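Local coordinates for antigen MTB48, Mycobacterial protein (Mycobacterium smegmatis, PDB 4WJ1) that is exported by the ESX-1 type VII secretion system and is probably involved in DNA conjugation, at least in the recipient strain, at residues I146-K157 with D222-N230. Numbering follows the deposited sequence.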
# COMPACT_ATOMS: atom_id res chain seq x y z
N ILE A 146 -29.47 -3.62 9.44
CA ILE A 146 -28.83 -2.33 9.22
C ILE A 146 -28.63 -1.58 10.54
O ILE A 146 -27.55 -1.05 10.81
CB ILE A 146 -29.65 -1.46 8.23
CG1 ILE A 146 -29.57 -2.05 6.83
CG2 ILE A 146 -29.14 -0.04 8.20
CD1 ILE A 146 -30.60 -1.51 5.88
N HIS A 147 -29.66 -1.55 11.38
CA HIS A 147 -29.59 -0.65 12.52
C HIS A 147 -29.03 -1.30 13.78
O HIS A 147 -28.72 -0.60 14.74
CB HIS A 147 -30.96 -0.04 12.76
CG HIS A 147 -31.31 1.00 11.74
ND1 HIS A 147 -31.04 2.33 11.91
CD2 HIS A 147 -31.86 0.87 10.50
CE1 HIS A 147 -31.42 3.00 10.83
NE2 HIS A 147 -31.92 2.13 9.96
N SER A 148 -28.82 -2.61 13.76
CA SER A 148 -28.17 -3.25 14.88
C SER A 148 -26.65 -3.12 14.75
O SER A 148 -25.89 -3.45 15.67
CB SER A 148 -28.59 -4.72 14.99
OG SER A 148 -27.83 -5.51 14.11
N GLY A 149 -26.20 -2.63 13.61
CA GLY A 149 -24.78 -2.39 13.43
C GLY A 149 -24.48 -0.92 13.66
O GLY A 149 -25.20 -0.23 14.39
N ASP A 150 -23.41 -0.45 13.03
CA ASP A 150 -23.04 0.95 13.11
C ASP A 150 -23.50 1.69 11.86
O ASP A 150 -22.82 1.71 10.84
CB ASP A 150 -21.52 1.09 13.28
CG ASP A 150 -21.06 2.54 13.25
OD1 ASP A 150 -21.90 3.44 13.50
OD2 ASP A 150 -19.86 2.77 12.96
N THR A 151 -24.65 2.33 11.97
CA THR A 151 -25.31 2.98 10.85
C THR A 151 -24.49 4.15 10.33
O THR A 151 -24.82 4.74 9.29
CB THR A 151 -26.74 3.47 11.25
OG1 THR A 151 -26.64 4.50 12.25
CG2 THR A 151 -27.53 2.32 11.83
N GLN A 152 -23.40 4.48 11.02
CA GLN A 152 -22.54 5.56 10.57
C GLN A 152 -21.25 5.06 9.91
O GLN A 152 -20.47 5.87 9.39
CB GLN A 152 -22.18 6.46 11.73
CG GLN A 152 -23.24 7.46 12.09
CD GLN A 152 -22.83 8.29 13.28
OE1 GLN A 152 -23.03 7.89 14.44
NE2 GLN A 152 -22.20 9.42 13.02
N ALA A 153 -21.02 3.75 9.98
CA ALA A 153 -19.83 3.12 9.41
C ALA A 153 -18.57 3.86 9.80
O ALA A 153 -17.70 4.11 8.96
CB ALA A 153 -19.94 3.04 7.90
N LEU A 154 -18.50 4.23 11.07
CA LEU A 154 -17.38 4.99 11.60
C LEU A 154 -16.04 4.28 11.47
O LEU A 154 -15.03 4.94 11.24
CB LEU A 154 -17.62 5.32 13.08
CG LEU A 154 -18.84 6.20 13.32
CD1 LEU A 154 -19.06 6.40 14.81
CD2 LEU A 154 -18.65 7.52 12.61
N SER A 155 -16.04 2.96 11.64
CA SER A 155 -14.81 2.18 11.50
C SER A 155 -14.28 2.30 10.07
O SER A 155 -13.13 2.70 9.85
CB SER A 155 -15.03 0.71 11.86
OG SER A 155 -13.81 -0.01 11.76
N MSE A 156 -15.15 2.00 9.11
CA MSE A 156 -14.82 2.11 7.70
C MSE A 156 -14.40 3.52 7.34
O MSE A 156 -13.45 3.71 6.58
CB MSE A 156 -16.00 1.65 6.84
CG MSE A 156 -16.12 0.13 6.81
SE MSE A 156 -14.46 -0.75 6.23
CE MSE A 156 -14.05 0.32 4.69
N LYS A 157 -15.07 4.52 7.90
CA LYS A 157 -14.71 5.90 7.60
C LYS A 157 -13.34 6.24 8.16
O LYS A 157 -12.58 6.98 7.55
CB LYS A 157 -15.77 6.87 8.13
CG LYS A 157 -17.01 6.93 7.24
CD LYS A 157 -18.20 7.56 7.94
CE LYS A 157 -19.38 7.69 6.98
NZ LYS A 157 -20.68 7.89 7.70
N ASP A 222 -20.04 6.19 1.39
CA ASP A 222 -21.06 7.06 0.82
C ASP A 222 -22.31 6.25 0.50
O ASP A 222 -23.43 6.67 0.79
CB ASP A 222 -20.57 7.77 -0.44
CG ASP A 222 -19.57 8.88 -0.13
OD1 ASP A 222 -19.36 9.17 1.07
OD2 ASP A 222 -19.00 9.48 -1.08
N ALA A 223 -22.11 5.08 -0.11
CA ALA A 223 -23.24 4.23 -0.47
C ALA A 223 -23.97 3.74 0.77
O ALA A 223 -25.18 3.58 0.77
CB ALA A 223 -22.78 3.07 -1.29
N HIS A 224 -23.21 3.51 1.84
CA HIS A 224 -23.80 3.01 3.05
C HIS A 224 -24.61 4.10 3.75
O HIS A 224 -25.70 3.84 4.25
CB HIS A 224 -22.72 2.45 3.98
CG HIS A 224 -23.28 1.72 5.15
ND1 HIS A 224 -23.61 2.36 6.33
CD2 HIS A 224 -23.61 0.42 5.32
CE1 HIS A 224 -24.09 1.47 7.18
NE2 HIS A 224 -24.10 0.29 6.60
N ASP A 225 -24.06 5.32 3.78
CA ASP A 225 -24.76 6.51 4.24
C ASP A 225 -26.12 6.63 3.55
O ASP A 225 -27.15 6.81 4.19
CB ASP A 225 -23.94 7.77 3.97
CG ASP A 225 -22.80 7.97 4.98
OD1 ASP A 225 -22.66 7.16 5.92
OD2 ASP A 225 -22.05 8.96 4.83
N LYS A 226 -26.10 6.52 2.23
CA LYS A 226 -27.32 6.62 1.43
C LYS A 226 -28.28 5.47 1.75
O LYS A 226 -29.50 5.65 1.72
CB LYS A 226 -26.96 6.64 -0.06
CG LYS A 226 -28.08 7.03 -1.01
CD LYS A 226 -27.48 7.53 -2.33
CE LYS A 226 -28.19 6.94 -3.55
NZ LYS A 226 -27.25 6.78 -4.72
N LEU A 227 -27.73 4.30 2.06
CA LEU A 227 -28.55 3.15 2.39
C LEU A 227 -29.29 3.42 3.70
O LEU A 227 -30.50 3.24 3.81
CB LEU A 227 -27.70 1.89 2.50
CG LEU A 227 -28.45 0.72 3.14
CD1 LEU A 227 -29.49 0.16 2.19
CD2 LEU A 227 -27.49 -0.35 3.62
N VAL A 228 -28.55 3.90 4.69
CA VAL A 228 -29.14 4.20 5.98
C VAL A 228 -30.20 5.30 5.85
O VAL A 228 -31.26 5.22 6.47
CB VAL A 228 -28.05 4.62 6.97
CG1 VAL A 228 -28.67 5.22 8.23
CG2 VAL A 228 -27.19 3.41 7.30
N ALA A 229 -29.93 6.28 5.01
CA ALA A 229 -30.84 7.40 4.76
C ALA A 229 -32.12 7.00 4.05
O ALA A 229 -33.20 7.48 4.40
CB ALA A 229 -30.12 8.48 3.96
N ASN A 230 -32.03 6.14 3.04
CA ASN A 230 -33.21 5.81 2.26
C ASN A 230 -33.90 4.51 2.64
O ASN A 230 -35.01 4.26 2.20
CB ASN A 230 -32.86 5.74 0.77
CG ASN A 230 -32.35 7.05 0.25
OD1 ASN A 230 -32.59 8.10 0.86
ND2 ASN A 230 -31.64 7.01 -0.88
O HOH W 1 -32.26 3.00 7.31
O HOH W 2 -23.13 5.02 6.97
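Lys157 starts with CG opposite its carbonyl carbon (chi1 -78°) and then runs extended, while Asp225, turned likewise about its first bond (chi1 -78°), comes from the opposite direction. Their ends meet in a salt bridge: Lys157 NZ lies 2.8 Å from Asp225 OD1, on its syn lone pair. A long, flexible lysine suits this place, because NZ also donates to Gln152 O (2.6 Å), tying the helix 187-230 to the loop. That loop is shaped by Asp150, whose two carboxylate oxygens serve two backbone N-H groups: OD1 closes an Asx turn with Gln152 N, and OD2 accepts from Leu154 N at the start of the next helix. A histidine suits position 224 because its two ring nitrogens face different partners, ND1 a water, in the ring plane, that also binds Thr151 O, and NE2 Asp37. Branched Val228 sets CG1 and CG2 each 4.0 Å from Thr151 CB, with CG2 3.4 Å from Thr151 O. The buried, aliphatic side chains of Ile146 and Leu227 cross, Ile146 CD1 lying 4.0 Å from Leu227 CD2. Within the EspB PPE domain, the contact thus packs the link between helices 139-147 and 154-178 against the C-terminal end of helix 187-230, whose Leu227 also touches helix 248-272.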